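Local coordinates for serpin-12 (Manduca sexta, PDB 6CJ7), which probably inhibits serine proteases as a serpin and controls the prophenoloxidase activation system in larval hemolymph, at residues Phe100-Lys112 against Tyr303-Val315. Residues are numbered along the deposited sequence; the frame is centred on the assembly and turned at random.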
loop_
_atom_site.group_PDB
_atom_site.type_symbol
_atom_site.label_atom_id
_atom_site.label_comp_id
_atom_site.label_asym_id
_atom_site.label_seq_id
_atom_site.Cartn_x
_atom_site.Cartn_y
_atom_site.Cartn_z
ATOM N N PHE A 100 -13.749 -12.284 5.353
ATOM C CA PHE A 100 -14.371 -13.575 5.104
ATOM C C PHE A 100 -14.571 -14.260 6.448
ATOM O O PHE A 100 -13.608 -14.716 7.071
ATOM C CB PHE A 100 -13.520 -14.407 4.149
ATOM C CG PHE A 100 -13.428 -13.812 2.767
ATOM C CD1 PHE A 100 -12.323 -13.061 2.385
ATOM C CD2 PHE A 100 -14.463 -13.993 1.856
ATOM C CE1 PHE A 100 -12.242 -12.499 1.109
ATOM C CE2 PHE A 100 -14.393 -13.433 0.581
ATOM C CZ PHE A 100 -13.280 -12.687 0.210
ATOM N N LEU A 101 -15.820 -14.288 6.901
ATOM C CA LEU A 101 -16.183 -14.760 8.234
ATOM C C LEU A 101 -16.785 -16.157 8.145
ATOM O O LEU A 101 -17.768 -16.371 7.423
ATOM C CB LEU A 101 -17.172 -13.800 8.887
ATOM C CG LEU A 101 -17.710 -14.250 10.233
ATOM C CD1 LEU A 101 -16.610 -14.143 11.267
ATOM C CD2 LEU A 101 -18.862 -13.336 10.581
ATOM N N SER A 102 -16.215 -17.094 8.903
ATOM C CA SER A 102 -16.716 -18.461 8.914
ATOM C C SER A 102 -18.209 -18.505 9.204
ATOM O O SER A 102 -18.715 -17.773 10.057
ATOM C CB SER A 102 -15.971 -19.278 9.970
ATOM O OG SER A 102 -16.661 -20.466 10.293
ATOM N N GLU A 103 -18.909 -19.390 8.493
ATOM C CA GLU A 103 -20.337 -19.562 8.720
ATOM C C GLU A 103 -20.660 -20.144 10.090
ATOM O O GLU A 103 -21.842 -20.253 10.423
ATOM C CB GLU A 103 -20.941 -20.438 7.628
ATOM C CG GLU A 103 -21.017 -19.764 6.277
ATOM C CD GLU A 103 -21.767 -20.599 5.269
ATOM O OE1 GLU A 103 -22.339 -21.630 5.680
ATOM O OE2 GLU A 103 -21.786 -20.226 4.077
ATOM N N ASN A 104 -19.657 -20.520 10.891
ATOM C CA ASN A 104 -19.921 -20.828 12.293
ATOM C C ASN A 104 -20.350 -19.595 13.084
ATOM O O ASN A 104 -20.932 -19.737 14.168
ATOM C CB ASN A 104 -18.687 -21.453 12.946
ATOM C CG ASN A 104 -18.370 -22.827 12.396
ATOM O OD1 ASN A 104 -19.269 -23.602 12.084
ATOM N ND2 ASN A 104 -17.082 -23.134 12.272
ATOM N N PHE A 105 -20.091 -18.399 12.558
ATOM C CA PHE A 105 -20.425 -17.140 13.205
ATOM C C PHE A 105 -21.538 -16.445 12.432
ATOM O O PHE A 105 -21.583 -16.502 11.200
ATOM C CB PHE A 105 -19.189 -16.229 13.294
ATOM C CG PHE A 105 -18.131 -16.757 14.216
ATOM C CD1 PHE A 105 -17.217 -17.699 13.773
ATOM C CD2 PHE A 105 -18.081 -16.348 15.545
ATOM C CE1 PHE A 105 -16.259 -18.214 14.637
ATOM C CE2 PHE A 105 -17.125 -16.853 16.407
ATOM C CZ PHE A 105 -16.213 -17.791 15.950
ATOM N N ASN A 106 -22.439 -15.796 13.157
ATOM C CA ASN A 106 -23.441 -14.943 12.538
ATOM C C ASN A 106 -22.842 -13.560 12.331
ATOM O O ASN A 106 -22.279 -12.978 13.262
ATOM C CB ASN A 106 -24.694 -14.856 13.408
ATOM C CG ASN A 106 -25.393 -16.189 13.543
ATOM O OD1 ASN A 106 -25.701 -16.844 12.546
ATOM N ND2 ASN A 106 -25.633 -16.609 14.778
ATOM N N LEU A 107 -22.960 -13.034 11.119
ATOM C CA LEU A 107 -22.387 -11.723 10.864
ATOM C C LEU A 107 -23.239 -10.646 11.530
ATOM O O LEU A 107 -24.451 -10.795 11.700
ATOM C CB LEU A 107 -22.255 -11.463 9.359
ATOM C CG LEU A 107 -23.453 -11.294 8.425
ATOM C CD1 LEU A 107 -24.050 -9.893 8.493
ATOM C CD2 LEU A 107 -22.999 -11.599 7.004
ATOM N N ASN A 108 -22.578 -9.574 11.949
ATOM C CA ASN A 108 -23.268 -8.408 12.490
ATOM C C ASN A 108 -23.701 -7.511 11.334
ATOM O O ASN A 108 -22.846 -7.040 10.575
ATOM C CB ASN A 108 -22.339 -7.672 13.453
ATOM C CG ASN A 108 -22.986 -6.475 14.114
ATOM O OD1 ASN A 108 -23.160 -5.427 13.501
ATOM N ND2 ASN A 108 -23.338 -6.627 15.386
ATOM N N PRO A 109 -25.003 -7.291 11.133
ATOM C CA PRO A 109 -25.440 -6.499 9.973
ATOM C C PRO A 109 -24.962 -5.061 10.007
ATOM O O PRO A 109 -24.735 -4.469 8.943
ATOM C CB PRO A 109 -26.971 -6.585 10.048
ATOM C CG PRO A 109 -27.248 -7.783 10.916
ATOM C CD PRO A 109 -26.137 -7.816 11.913
ATOM N N GLN A 110 -24.797 -4.484 11.200
ATOM C CA GLN A 110 -24.322 -3.109 11.304
ATOM C C GLN A 110 -22.859 -3.000 10.898
ATOM O O GLN A 110 -22.472 -2.049 10.207
ATOM C CB GLN A 110 -24.532 -2.589 12.728
ATOM C CG GLN A 110 -23.978 -1.199 12.997
ATOM C CD GLN A 110 -24.401 -0.660 14.363
ATOM O OE1 GLN A 110 -24.151 -1.283 15.395
ATOM N NE2 GLN A 110 -25.050 0.500 14.367
ATOM N N PHE A 111 -22.031 -3.964 11.319
ATOM C CA PHE A 111 -20.654 -3.999 10.838
ATOM C C PHE A 111 -20.621 -4.109 9.319
ATOM O O PHE A 111 -19.846 -3.414 8.643
ATOM C CB PHE A 111 -19.907 -5.177 11.480
ATOM C CG PHE A 111 -18.436 -5.239 11.137
ATOM C CD1 PHE A 111 -18.010 -5.790 9.941
ATOM C CD2 PHE A 111 -17.490 -4.743 12.018
ATOM C CE1 PHE A 111 -16.659 -5.859 9.625
ATOM C CE2 PHE A 111 -16.125 -4.814 11.707
ATOM C CZ PHE A 111 -15.724 -5.366 10.507
ATOM N N LYS A 112 -21.456 -4.982 8.762
ATOM C CA LYS A 112 -21.507 -5.114 7.311
ATOM C C LYS A 112 -21.903 -3.802 6.643
ATOM O O LYS A 112 -21.302 -3.416 5.635
ATOM C CB LYS A 112 -22.458 -6.243 6.917
ATOM C CG LYS A 112 -22.625 -6.388 5.409
ATOM C CD LYS A 112 -23.688 -7.414 5.073
ATOM C CE LYS A 112 -23.916 -7.522 3.574
ATOM N NZ LYS A 112 -22.846 -8.280 2.886
ATOM N N TYR A 303 -16.887 -9.006 19.117
ATOM C CA TYR A 303 -18.251 -9.514 19.141
ATOM C C TYR A 303 -19.201 -8.680 18.290
ATOM O O TYR A 303 -20.233 -9.196 17.845
ATOM C CB TYR A 303 -18.747 -9.578 20.590
ATOM C CG TYR A 303 -19.995 -10.401 20.753
ATOM C CD1 TYR A 303 -19.926 -11.790 20.749
ATOM C CD2 TYR A 303 -21.245 -9.798 20.908
ATOM C CE1 TYR A 303 -21.064 -12.565 20.892
ATOM C CE2 TYR A 303 -22.389 -10.567 21.043
ATOM C CZ TYR A 303 -22.294 -11.942 21.033
ATOM O OH TYR A 303 -23.424 -12.712 21.169
ATOM N N ASN A 304 -18.889 -7.413 18.044
ATOM C CA ASN A 304 -19.746 -6.589 17.202
ATOM C C ASN A 304 -19.390 -6.712 15.726
ATOM O O ASN A 304 -19.930 -5.963 14.900
ATOM C CB ASN A 304 -19.699 -5.128 17.628
ATOM C CG ASN A 304 -20.431 -4.875 18.921
ATOM O OD1 ASN A 304 -19.991 -4.057 19.730
ATOM N ND2 ASN A 304 -21.546 -5.560 19.128
ATOM N N LEU A 305 -18.477 -7.622 15.386
ATOM C CA LEU A 305 -18.253 -8.059 14.017
ATOM C C LEU A 305 -19.051 -9.326 13.706
ATOM O O LEU A 305 -19.666 -9.425 12.637
ATOM C CB LEU A 305 -16.753 -8.276 13.805
ATOM C CG LEU A 305 -16.226 -8.620 12.420
ATOM C CD1 LEU A 305 -14.739 -8.296 12.355
ATOM C CD2 LEU A 305 -16.440 -10.095 12.107
ATOM N N GLY A 306 -19.040 -10.299 14.614
ATOM C CA GLY A 306 -19.815 -11.520 14.453
ATOM C C GLY A 306 -19.874 -12.259 15.769
ATOM O O GLY A 306 -19.186 -11.908 16.731
ATOM N N SER A 307 -20.696 -13.308 15.803
ATOM C CA SER A 307 -20.961 -13.966 17.075
ATOM C C SER A 307 -21.270 -15.441 16.870
ATOM O O SER A 307 -21.877 -15.840 15.872
ATOM C CB SER A 307 -22.122 -13.290 17.817
ATOM O OG SER A 307 -23.311 -13.340 17.054
ATOM N N HIS A 308 -20.854 -16.247 17.844
ATOM C CA HIS A 308 -21.245 -17.652 17.948
ATOM C C HIS A 308 -21.686 -17.825 19.393
ATOM O O HIS A 308 -20.846 -17.969 20.285
ATOM C CB HIS A 308 -20.095 -18.588 17.589
ATOM C CG HIS A 308 -20.422 -20.044 17.732
ATOM N ND1 HIS A 308 -20.592 -20.877 16.647
ATOM C CD2 HIS A 308 -20.598 -20.819 18.830
ATOM C CE1 HIS A 308 -20.863 -22.099 17.068
ATOM N NE2 HIS A 308 -20.876 -22.090 18.389
ATOM N N GLY A 309 -22.993 -17.792 19.625
ATOM C CA GLY A 309 -23.457 -17.654 20.993
ATOM C C GLY A 309 -22.807 -16.435 21.602
ATOM O O GLY A 309 -22.792 -15.351 21.006
ATOM N N SER A 310 -22.191 -16.613 22.767
ATOM C CA SER A 310 -21.503 -15.520 23.437
ATOM C C SER A 310 -20.040 -15.409 23.036
ATOM O O SER A 310 -19.301 -14.634 23.654
ATOM C CB SER A 310 -21.608 -15.686 24.948
ATOM O OG SER A 310 -21.067 -16.936 25.314
ATOM N N LEU A 311 -19.604 -16.159 22.022
ATOM C CA LEU A 311 -18.211 -16.143 21.593
ATOM C C LEU A 311 -17.991 -15.136 20.476
ATOM O O LEU A 311 -18.809 -15.011 19.555
ATOM C CB LEU A 311 -17.762 -17.524 21.107
ATOM C CG LEU A 311 -17.758 -18.666 22.122
ATOM C CD1 LEU A 311 -17.264 -19.933 21.455
ATOM C CD2 LEU A 311 -16.902 -18.321 23.327
ATOM N N SER A 312 -16.852 -14.453 20.539
ATOM C CA SER A 312 -16.324 -13.577 19.507
ATOM C C SER A 312 -15.417 -14.355 18.561
ATOM O O SER A 312 -14.678 -15.244 18.994
ATOM C CB SER A 312 -15.538 -12.436 20.130
ATOM O OG SER A 312 -14.885 -11.681 19.122
ATOM N N PRO A 313 -15.434 -14.053 17.271
ATOM C CA PRO A 313 -14.381 -14.565 16.386
ATOM C C PRO A 313 -13.070 -13.855 16.675
ATOM O O PRO A 313 -13.013 -12.854 17.384
ATOM C CB PRO A 313 -14.899 -14.231 14.987
ATOM C CG PRO A 313 -15.685 -12.951 15.209
ATOM C CD PRO A 313 -16.319 -13.085 16.586
ATOM N N GLN A 314 -11.991 -14.411 16.136
ATOM C CA GLN A 314 -10.723 -13.695 16.086
ATOM C C GLN A 314 -10.185 -13.762 14.667
ATOM O O GLN A 314 -10.689 -14.512 13.824
ATOM C CB GLN A 314 -9.694 -14.252 17.080
ATOM C CG GLN A 314 -9.168 -15.630 16.752
ATOM C CD GLN A 314 -10.024 -16.741 17.317
ATOM O OE1 GLN A 314 -10.813 -16.536 18.263
ATOM N NE2 GLN A 314 -9.898 -17.922 16.738
ATOM N N VAL A 315 -9.154 -12.955 14.405
ATOM C CA VAL A 315 -8.526 -12.939 13.083
ATOM C C VAL A 315 -7.661 -14.182 12.932
ATOM O O VAL A 315 -6.743 -14.412 13.728
ATOM C CB VAL A 315 -7.689 -11.673 12.874
ATOM C CG1 VAL A 315 -6.997 -11.730 11.500
ATOM C CG2 VAL A 315 -8.566 -10.414 12.992
HETATM O O HOH W 1 -23.508 -11.231 15.274
HETATM O O HOH W 2 -24.741 -16.323 17.286
HETATM O O HOH W 3 -22.691 -9.176 16.938
#
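Phe111 and Leu305 meet through matching first torsions: each turns its CG away from its own backbone N (chi1 -175° in both). This lays Leu305 CG over the centre of the Phe111 ring, 3.8 Å from the centroid, in a CH-pi contact. Phe111 also touches Met49, and Leu305 touches Leu50, both of helix 40-51. Replacing Phe111 with an alanine would probably open a gap over Leu305 and leave its CG and CD1 without their aromatic cover. At the other end, Phe105 takes Pro313 CB over one ring face, offset toward the rim. The edge of the His308 ring points toward a face of Phe105, an edge-to-face pair with planes at 63°. His308 ND1 also donates to Asn104 O at 2.7 Å, with that oxygen near the imidazole plane. Between these two groups runs a small two-stranded antiparallel sheet of the serpin fold, 106-107 with 306-307. Asn106 N donates to Ser307 O at 2.8 Å, and Ser307 N returns a bond to Asn106 O. Next to it, Asn108 N reaches Leu305 O at 3.0 Å from above the carbonyl plane. A bridging water joins Asn106 O to Ser307 OG. Gly306 lies beside Leu101, where a beta carbon would clash with Leu101 CD2. Asn108 caps the helix that starts at Pro109: its OD1 accepts from Phe111 N at 2.9 Å, fixing the amide close to Asn304 O.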